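Oligopeptide-binding protein oppA (Lactococcus lactis, PDB 3DRF) captures oligopeptides in a voluminous cavity and delivers them to the OppABCDF ABC transporter for uptake, as needed for growth in milk. Local coordinates at residues N187-E192 with S480-F485; K366-S371 with A521-Y526; D507-K512 with T517-A522. All coordinates share one frame; numbering follows the deposited sequence.

Interaction 1. Residues N187-E192 with S480-F485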
loop_
_atom_site.group_PDB
_atom_site.type_symbol
_atom_site.label_atom_id
_atom_site.label_comp_id
_atom_site.label_asym_id
_atom_site.label_seq_id
_atom_site.Cartn_x
_atom_site.Cartn_y
_atom_site.Cartn_z
ATOM N N ASN A 187 -3.184 -6.640 10.094
ATOM C CA ASN A 187 -3.237 -5.794 11.323
ATOM C C ASN A 187 -1.964 -4.912 11.619
ATOM O O ASN A 187 -2.053 -3.926 12.239
ATOM C CB ASN A 187 -3.619 -6.686 12.547
ATOM C CG ASN A 187 -2.509 -7.666 12.958
ATOM O OD1 ASN A 187 -1.506 -7.302 13.498
ATOM N ND2 ASN A 187 -2.716 -8.922 12.643
ATOM N N GLY A 188 -0.802 -5.371 11.139
ATOM C CA GLY A 188 0.469 -4.628 11.232
ATOM C C GLY A 188 1.205 -4.762 12.561
ATOM O O GLY A 188 2.319 -4.399 12.656
ATOM N N TYR A 189 0.561 -5.302 13.585
ATOM C CA TYR A 189 1.165 -5.486 14.945
ATOM C C TYR A 189 2.048 -6.735 15.060
ATOM O O TYR A 189 2.907 -6.783 15.867
ATOM C CB TYR A 189 0.070 -5.424 16.031
ATOM C CG TYR A 189 -0.495 -4.011 16.173
ATOM C CD1 TYR A 189 0.202 -3.052 16.859
ATOM C CD2 TYR A 189 -1.700 -3.634 15.561
ATOM C CE1 TYR A 189 -0.274 -1.748 17.001
ATOM C CE2 TYR A 189 -2.193 -2.318 15.668
ATOM C CZ TYR A 189 -1.459 -1.384 16.397
ATOM O OH TYR A 189 -1.873 -0.077 16.541
ATOM N N PHE A 190 1.801 -7.725 14.214
ATOM C CA PHE A 190 2.759 -8.829 13.988
ATOM C C PHE A 190 2.771 -9.074 12.493
ATOM O O PHE A 190 1.825 -8.859 11.808
ATOM C CB PHE A 190 2.485 -10.087 14.826
ATOM C CG PHE A 190 1.151 -10.757 14.552
ATOM C CD1 PHE A 190 1.028 -11.749 13.566
ATOM C CD2 PHE A 190 0.011 -10.412 15.314
ATOM C CE1 PHE A 190 -0.218 -12.375 13.346
ATOM C CE2 PHE A 190 -1.200 -11.030 15.075
ATOM C CZ PHE A 190 -1.333 -12.005 14.138
ATOM N N LEU A 191 3.923 -9.484 12.019
ATOM C CA LEU A 191 4.167 -9.661 10.575
ATOM C C LEU A 191 3.773 -11.075 10.141
ATOM O O LEU A 191 3.593 -11.955 10.941
ATOM C CB LEU A 191 5.665 -9.340 10.229
ATOM C CG LEU A 191 6.123 -7.901 10.638
ATOM C CD1 LEU A 191 7.636 -7.681 10.396
ATOM C CD2 LEU A 191 5.246 -6.807 9.886
ATOM N N GLU A 192 3.712 -11.256 8.827
ATOM C CA GLU A 192 3.068 -12.459 8.274
ATOM C C GLU A 192 3.859 -13.126 7.191
ATOM O O GLU A 192 3.326 -13.918 6.478
ATOM C CB GLU A 192 1.643 -12.099 7.738
ATOM C CG GLU A 192 0.739 -11.367 8.773
ATOM C CD GLU A 192 -0.657 -11.082 8.258
ATOM O OE1 GLU A 192 -1.207 -11.853 7.481
ATOM O OE2 GLU A 192 -1.177 -10.091 8.680
ATOM N N SER A 480 -7.089 -0.226 10.409
ATOM C CA SER A 480 -6.178 0.715 11.089
ATOM C C SER A 480 -5.152 1.295 10.096
ATOM O O SER A 480 -4.596 0.601 9.300
ATOM C CB SER A 480 -5.460 -0.004 12.242
ATOM O OG SER A 480 -4.680 0.990 12.922
ATOM N N GLN A 481 -4.963 2.593 10.205
ATOM C CA GLN A 481 -4.027 3.326 9.343
ATOM C C GLN A 481 -2.769 3.813 10.067
ATOM O O GLN A 481 -2.111 4.677 9.608
ATOM C CB GLN A 481 -4.731 4.467 8.588
ATOM C CG GLN A 481 -5.887 3.853 7.715
ATOM C CD GLN A 481 -6.512 4.891 6.792
ATOM O OE1 GLN A 481 -6.478 6.091 7.040
ATOM N NE2 GLN A 481 -7.103 4.413 5.734
ATOM N N GLN A 482 -2.428 3.174 11.183
ATOM C CA GLN A 482 -1.116 3.398 11.836
ATOM C C GLN A 482 0.021 3.282 10.857
ATOM O O GLN A 482 0.931 4.033 10.958
ATOM C CB GLN A 482 -0.863 2.356 12.969
ATOM C CG GLN A 482 -1.842 2.514 14.204
ATOM C CD GLN A 482 -1.333 3.561 15.208
ATOM O OE1 GLN A 482 -0.484 4.316 14.931
ATOM N NE2 GLN A 482 -1.932 3.593 16.371
ATOM N N ASP A 483 -0.057 2.331 9.918
ATOM C CA ASP A 483 1.113 2.066 9.062
ATOM C C ASP A 483 1.180 3.048 7.861
ATOM O O ASP A 483 2.113 3.047 7.154
ATOM C CB ASP A 483 1.119 0.577 8.648
ATOM C CG ASP A 483 1.414 -0.377 9.843
ATOM O OD1 ASP A 483 1.730 0.067 10.890
ATOM O OD2 ASP A 483 1.325 -1.551 9.566
ATOM N N LEU A 484 0.191 3.899 7.717
ATOM C CA LEU A 484 0.227 5.040 6.773
ATOM C C LEU A 484 0.624 6.373 7.429
ATOM O O LEU A 484 1.254 7.179 6.803
ATOM C CB LEU A 484 -1.153 5.214 6.146
ATOM C CG LEU A 484 -1.724 4.054 5.304
ATOM C CD1 LEU A 484 -3.012 4.515 4.642
ATOM C CD2 LEU A 484 -0.746 3.557 4.200
ATOM N N PHE A 485 0.196 6.597 8.665
ATOM C CA PHE A 485 0.249 7.955 9.251
ATOM C C PHE A 485 0.926 8.080 10.627
ATOM O O PHE A 485 1.112 9.149 11.086
ATOM C CB PHE A 485 -1.155 8.523 9.343
ATOM C CG PHE A 485 -1.801 8.722 7.982
ATOM C CD1 PHE A 485 -1.246 9.567 7.029
ATOM C CD2 PHE A 485 -2.936 8.030 7.690
ATOM C CE1 PHE A 485 -1.826 9.704 5.792
ATOM C CE2 PHE A 485 -3.570 8.151 6.413
ATOM C CZ PHE A 485 -3.010 8.979 5.478
HETATM O O HOH W 1 3.376 -3.204 10.294
#

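Interaction 2. Residues K366-S371 with A521-Y526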
loop_
_atom_site.group_PDB
_atom_site.type_symbol
_atom_site.label_atom_id
_atom_site.label_comp_id
_atom_site.label_asym_id
_atom_site.label_seq_id
_atom_site.Cartn_x
_atom_site.Cartn_y
_atom_site.Cartn_z
ATOM N N LYS A 366 -16.885 -2.074 5.922
ATOM C CA LYS A 366 -18.239 -1.549 6.025
ATOM C C LYS A 366 -18.626 -1.221 7.456
ATOM O O LYS A 366 -19.362 -0.306 7.663
ATOM C CB LYS A 366 -19.225 -2.571 5.448
ATOM C CG LYS A 366 -20.701 -2.187 5.640
ATOM C CD LYS A 366 -21.631 -3.344 5.223
ATOM C CE LYS A 366 -23.014 -2.888 4.710
ATOM N NZ LYS A 366 -23.843 -2.243 5.714
ATOM N N GLN A 367 -18.093 -1.967 8.411
ATOM C CA GLN A 367 -18.352 -1.786 9.827
ATOM C C GLN A 367 -17.839 -0.414 10.350
ATOM O O GLN A 367 -18.260 0.035 11.363
ATOM C CB GLN A 367 -17.744 -3.003 10.618
ATOM C CG GLN A 367 -18.099 -4.529 10.127
ATOM C CD GLN A 367 -17.116 -5.714 10.592
ATOM O OE1 GLN A 367 -15.974 -5.518 10.830
ATOM N NE2 GLN A 367 -17.634 -6.910 10.663
ATOM N N PHE A 368 -16.867 0.180 9.663
ATOM C CA PHE A 368 -16.190 1.365 10.191
ATOM C C PHE A 368 -16.393 2.669 9.377
ATOM O O PHE A 368 -15.865 3.678 9.735
ATOM C CB PHE A 368 -14.720 0.988 10.524
ATOM C CG PHE A 368 -14.597 -0.083 11.588
ATOM C CD1 PHE A 368 -13.926 -1.254 11.367
ATOM C CD2 PHE A 368 -15.183 0.087 12.819
ATOM C CE1 PHE A 368 -13.844 -2.184 12.337
ATOM C CE2 PHE A 368 -15.114 -0.841 13.785
ATOM C CZ PHE A 368 -14.430 -1.988 13.571
ATOM N N THR A 369 -17.250 2.624 8.347
ATOM C CA THR A 369 -17.660 3.803 7.529
ATOM C C THR A 369 -18.952 4.415 8.040
ATOM O O THR A 369 -19.666 3.774 8.735
ATOM C CB THR A 369 -17.846 3.429 6.002
ATOM O OG1 THR A 369 -18.935 2.516 5.840
ATOM C CG2 THR A 369 -16.608 2.790 5.456
ATOM N N SER A 370 -19.215 5.680 7.673
ATOM C CA SER A 370 -20.439 6.382 8.096
ATOM C C SER A 370 -20.828 7.405 7.038
ATOM O O SER A 370 -20.062 8.223 6.676
ATOM C CB SER A 370 -20.178 7.118 9.421
ATOM O OG SER A 370 -21.331 7.810 9.833
ATOM N N SER A 371 -22.086 7.362 6.605
ATOM C CA SER A 371 -22.629 8.384 5.730
ATOM C C SER A 371 -22.725 9.744 6.440
ATOM O O SER A 371 -22.942 10.719 5.802
ATOM C CB SER A 371 -23.966 7.906 5.129
ATOM O OG SER A 371 -24.966 7.824 6.113
ATOM N N ALA A 521 -16.838 4.522 16.980
ATOM C CA ALA A 521 -16.774 5.964 17.296
ATOM C C ALA A 521 -15.356 6.535 17.152
ATOM O O ALA A 521 -15.218 7.646 16.715
ATOM C CB ALA A 521 -17.367 6.241 18.713
ATOM N N ALA A 522 -14.355 5.750 17.512
ATOM C CA ALA A 522 -12.983 6.177 17.300
ATOM C C ALA A 522 -12.656 6.308 15.813
ATOM O O ALA A 522 -12.066 7.247 15.430
ATOM C CB ALA A 522 -12.076 5.172 17.990
ATOM N N PHE A 523 -13.117 5.377 15.001
ATOM C CA PHE A 523 -12.938 5.469 13.540
ATOM C C PHE A 523 -13.662 6.695 12.963
ATOM O O PHE A 523 -13.143 7.322 12.117
ATOM C CB PHE A 523 -13.404 4.175 12.820
ATOM C CG PHE A 523 -12.273 3.187 12.542
ATOM C CD1 PHE A 523 -11.249 3.467 11.653
ATOM C CD2 PHE A 523 -12.248 1.967 13.188
ATOM C CE1 PHE A 523 -10.230 2.570 11.402
ATOM C CE2 PHE A 523 -11.234 1.029 12.921
ATOM C CZ PHE A 523 -10.221 1.351 12.041
ATOM N N VAL A 524 -14.858 6.989 13.446
ATOM C CA VAL A 524 -15.595 8.173 12.943
ATOM C C VAL A 524 -14.812 9.463 13.304
ATOM O O VAL A 524 -14.673 10.324 12.507
ATOM C CB VAL A 524 -17.044 8.217 13.515
ATOM C CG1 VAL A 524 -17.675 9.607 13.278
ATOM C CG2 VAL A 524 -17.898 7.142 12.861
ATOM N N LYS A 525 -14.381 9.553 14.541
ATOM C CA LYS A 525 -13.624 10.746 15.016
ATOM C C LYS A 525 -12.357 10.968 14.195
ATOM O O LYS A 525 -12.106 12.050 13.776
ATOM C CB LYS A 525 -13.353 10.672 16.524
ATOM C CG LYS A 525 -12.623 11.942 17.030
ATOM C CD LYS A 525 -12.359 11.866 18.535
ATOM C CE LYS A 525 -11.893 13.192 19.134
ATOM N NZ LYS A 525 -10.564 13.625 18.566
ATOM N N TYR A 526 -11.614 9.898 13.967
ATOM C CA TYR A 526 -10.439 9.923 13.100
ATOM C C TYR A 526 -10.752 10.439 11.684
ATOM O O TYR A 526 -10.058 11.255 11.165
ATOM C CB TYR A 526 -9.899 8.493 13.009
ATOM C CG TYR A 526 -8.807 8.307 11.959
ATOM C CD1 TYR A 526 -7.567 8.951 12.064
ATOM C CD2 TYR A 526 -9.022 7.480 10.859
ATOM C CE1 TYR A 526 -6.576 8.743 11.071
ATOM C CE2 TYR A 526 -8.056 7.289 9.895
ATOM C CZ TYR A 526 -6.853 7.948 9.998
ATOM O OH TYR A 526 -5.851 7.779 9.030
#

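Interaction 3. Residues D507-K512 with T517-A522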
loop_
_atom_site.group_PDB
_atom_site.type_symbol
_atom_site.label_atom_id
_atom_site.label_comp_id
_atom_site.label_asym_id
_atom_site.label_seq_id
_atom_site.Cartn_x
_atom_site.Cartn_y
_atom_site.Cartn_z
ATOM N N ASP A 507 -6.269 5.535 19.733
ATOM C CA ASP A 507 -7.604 5.195 20.317
ATOM C C ASP A 507 -8.277 4.042 19.539
ATOM O O ASP A 507 -8.863 3.181 20.132
ATOM C CB ASP A 507 -8.467 6.466 20.410
ATOM C CG ASP A 507 -9.603 6.325 21.395
ATOM O OD1 ASP A 507 -9.399 5.731 22.439
ATOM O OD2 ASP A 507 -10.637 6.849 21.137
ATOM N N ILE A 508 -8.163 4.070 18.210
ATOM C CA ILE A 508 -8.719 3.026 17.333
ATOM C C ILE A 508 -8.207 1.622 17.699
ATOM O O ILE A 508 -8.904 0.652 17.600
ATOM C CB ILE A 508 -8.434 3.408 15.864
ATOM C CG1 ILE A 508 -9.437 4.503 15.418
ATOM C CG2 ILE A 508 -8.461 2.157 14.944
ATOM C CD1 ILE A 508 -8.988 5.266 14.108
ATOM N N ASP A 509 -6.958 1.588 18.129
ATOM C CA ASP A 509 -6.300 0.291 18.418
ATOM C C ASP A 509 -6.101 0.051 19.910
ATOM O O ASP A 509 -5.468 -0.856 20.287
ATOM C CB ASP A 509 -4.931 0.152 17.649
ATOM C CG ASP A 509 -5.092 0.067 16.146
ATOM O OD1 ASP A 509 -6.138 -0.311 15.693
ATOM O OD2 ASP A 509 -4.163 0.438 15.490
ATOM N N SER A 510 -6.700 0.880 20.746
ATOM C CA SER A 510 -6.588 0.754 22.191
ATOM C C SER A 510 -7.419 -0.436 22.757
ATOM O O SER A 510 -8.255 -0.989 22.107
ATOM C CB SER A 510 -7.058 2.071 22.862
ATOM O OG SER A 510 -8.456 2.222 22.843
ATOM N N ALA A 511 -7.108 -0.731 24.024
ATOM C CA ALA A 511 -7.856 -1.751 24.790
ATOM C C ALA A 511 -9.350 -1.398 24.870
ATOM O O ALA A 511 -10.133 -2.249 24.797
ATOM C CB ALA A 511 -7.234 -1.912 26.231
ATOM N N LYS A 512 -9.666 -0.090 24.909
ATOM C CA LYS A 512 -11.089 0.315 24.910
ATOM C C LYS A 512 -11.792 -0.076 23.603
ATOM O O LYS A 512 -12.927 -0.369 23.601
ATOM C CB LYS A 512 -11.214 1.836 25.144
ATOM C CG LYS A 512 -10.811 2.247 26.583
ATOM C CD LYS A 512 -10.810 3.826 26.760
ATOM C CE LYS A 512 -10.165 4.222 28.077
ATOM N NZ LYS A 512 -10.326 5.667 28.378
ATOM N N THR A 517 -18.346 -0.962 19.543
ATOM C CA THR A 517 -19.062 0.317 19.626
ATOM C C THR A 517 -18.052 1.478 19.800
ATOM O O THR A 517 -18.151 2.472 19.157
ATOM C CB THR A 517 -20.008 0.333 20.829
ATOM O OG1 THR A 517 -20.813 -0.859 20.779
ATOM C CG2 THR A 517 -20.881 1.606 20.783
ATOM N N TYR A 518 -17.121 1.287 20.724
ATOM C CA TYR A 518 -16.073 2.279 21.013
ATOM C C TYR A 518 -15.133 2.441 19.786
ATOM O O TYR A 518 -14.856 3.496 19.416
ATOM C CB TYR A 518 -15.335 1.823 22.301
ATOM C CG TYR A 518 -14.288 2.850 22.738
ATOM C CD1 TYR A 518 -14.544 3.714 23.799
ATOM C CD2 TYR A 518 -13.049 2.979 22.062
ATOM C CE1 TYR A 518 -13.596 4.647 24.186
ATOM C CE2 TYR A 518 -12.122 3.932 22.469
ATOM C CZ TYR A 518 -12.400 4.756 23.503
ATOM O OH TYR A 518 -11.540 5.729 23.976
ATOM N N ARG A 519 -14.759 1.329 19.165
ATOM C CA ARG A 519 -13.889 1.393 17.991
ATOM C C ARG A 519 -14.575 2.062 16.809
ATOM O O ARG A 519 -13.946 2.836 16.167
ATOM C CB ARG A 519 -13.386 -0.014 17.658
ATOM C CG ARG A 519 -12.143 0.102 16.784
ATOM C CD ARG A 519 -11.575 -1.318 16.476
ATOM N NE ARG A 519 -10.214 -1.162 15.859
ATOM C CZ ARG A 519 -9.766 -1.845 14.819
ATOM N NH1 ARG A 519 -10.476 -2.778 14.252
ATOM N NH2 ARG A 519 -8.552 -1.572 14.392
ATOM N N LYS A 520 -15.862 1.829 16.615
ATOM C CA LYS A 520 -16.579 2.549 15.558
ATOM C C LYS A 520 -16.557 4.069 15.769
ATOM O O LYS A 520 -16.276 4.780 14.870
ATOM C CB LYS A 520 -18.039 2.055 15.493
ATOM C CG LYS A 520 -18.839 2.624 14.291
ATOM C CD LYS A 520 -20.328 2.130 14.404
ATOM C CE LYS A 520 -21.218 2.541 13.176
ATOM N NZ LYS A 520 -21.087 1.527 12.151
ATOM N N ALA A 521 -16.838 4.522 16.980
ATOM C CA ALA A 521 -16.774 5.964 17.296
ATOM C C ALA A 521 -15.356 6.535 17.152
ATOM O O ALA A 521 -15.218 7.646 16.715
ATOM C CB ALA A 521 -17.367 6.241 18.713
ATOM N N ALA A 522 -14.355 5.750 17.512
ATOM C CA ALA A 522 -12.983 6.177 17.300
ATOM C C ALA A 522 -12.656 6.308 15.813
ATOM O O ALA A 522 -12.066 7.247 15.430
ATOM C CB ALA A 522 -12.076 5.172 17.990
#

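Interaction 1. Residues N187-E192 with S480-F485
Gly188 and Asp483 bring the two backbones nearest, their CA atoms 7.1 Å apart, where a loop turning through positive phi at Gly188 faces the first turn of helix 482-485. The Asp483 carboxylate reaches over to the bare glycine, and its OD2 lies 3.6 Å from Gly188 CA. A water closes the polar gap: it donates to Gly188 O at 2.9 Å and to Asp483 OD2 at 2.7 Å, so the polar link between the two segments runs through water. The other carboxylate oxygen, OD1, is hydrogen-bonded to the hydroxyl side chains of Thr137 and Ser139, which fixes the group at both ends.

Beside this polar bridge, Tyr189 stretches toward Gln482. Its OH sits 3.5 Å from Gln482 CG, and ring and amide planes stand 83° apart. With chi1 at -67°, CG beside the backbone N, the glutamine brings CG to the phenol oxygen; the bend at chi2 (-85°) then turns the amide so that Gln482 NE2 is 3.7 Å from Tyr189 OH. The polar partners of both residues lie elsewhere: Tyr189 OH bonds to Asp509 OD2, and Gln482 finds its main partner in Asn506. On the loop side, Asn187 makes an Asx turn, its OD1 accepting from Tyr189 N at 2.9 Å, which steadies the backbone that carries the phenol.

The loop packs on helix 116-127, while helix 482-485 follows a strand of the large mixed sheet, consistent with a contact between the two lobes of the venus fly-trap, here in the closed form. Asp483 and Leu484 also pack on a polar side chain of the bound peptide. One water and two light contacts join the segments, burying 148 Å² in all; the firmer polar bonds go to Asp509, Thr137 and Ser139.

Interaction 2. Residues K366-S371 with A521-Y526
The rings of Phe368 and Phe523 lie in an offset stack, centroids 4.7 Å apart and planes inclined at 29°. One face of Phe368 takes Phe523 CD2 near its rim, 3.5 Å from Phe368 CG; its opposite face is covered by CB of Gln367, the preceding residue, which sits over the ring centre. Phe523 in turn has Phe368 CB over one face, a CH-pi contact 4.1 Å from CB to the Phe523 centroid. The overlap therefore runs from the CB–CG end of Phe368 across the CD2–CE2 side of Phe523, rather than ring centre on ring centre. Phe523 reaches this position with a chi1 of -95°, well away from a staggered value.

Two residues on from Phe368 and one on from Phe523, Ser370 CB rests 4.1 Å from Val524 CG2. This is a light apolar touch; the serine hydroxyl bonds to Ser372 instead.

Gln527, one turn on from Phe523, strengthens the join: its NE2 donates to the backbone carbonyls of both Phe368 and Phe523. The stack thus ties the loop between strand 354-356 and helix 381-390 to the middle of helix 516-533, with Pro479 of a neighbouring loop touching both aromatic side chains and Ile508 of helix 499-508 packing on Phe523.

Interaction 3. Residues D507-K512 with T517-A522
Tyr518 donates its hydroxyl proton to Asp507 OD1 at 2.6 Å, on the syn side of the carboxylate, which stands nearly square to the ring (81°). Deeper in, Arg519 grips the other segment at Ile508 and Asp509 with two bonds. Arg519 NE gives a hydrogen bond to Ile508 O at 2.8 Å, with the carbonyl oxygen almost in the guanidinium plane, and Arg519 NH2 forms a salt bridge to Asp509 OD1 at 3.0 Å, met close to the line of the carboxylate C–O bond. The arginine chain runs extended from CG to NE, which carries the guanidinium past Ile508 to reach both acceptors. Its third nitrogen, NH1, pairs with Glu478, while Asp509 OD2 turns to Tyr189 and Ser480; the buried charges are thus matched on several sides.

The arrangement is an alpha-alpha hairpin: after helix 499-508 a short connection leads to helix 516-533, which folds back on it. In that connection Asp507 O accepts from Ser510 N at 3.2 Å and from Ser510 OG at 2.9 Å, both arriving on the same face of the carbonyl; the serine thus holds the turn that leaves the helix with both its backbone N and its hydroxyl.

Farther out, Lys512 lays its CB over the centre of the Tyr518 ring, 3.5 Å from the centroid, in a CH-pi contact. Its CD continues past the phenol oxygen before the amine leads away. On the inner side of the hairpin, Ile508 CG1 packs on Ala522 CB at 3.7 Å, and Ile508 CG2 lies against NE and NH2 of Arg519.

From the N terminus, the loop at 187-192 comes first, and interaction 1 closes the longest excursion, returning only at 480-485. Within that span lies 366-371, whose partner on helix 516-533 comes later, so interaction 2 crosses interaction 1. Interaction 3 opens after interaction 1 has closed and completes a short hairpin, ending on the same stretch of helix 516-533 as interaction 2; the two share Ala521 and Ala522. Asp509 links interactions 1 and 3, and Tyr526 with Gln481 links 1 and 2. Loop 187-192 is thereby tied to helix 482-485, the loop after strand 354-356 to helix 516-533, and that helix to helix 499-508.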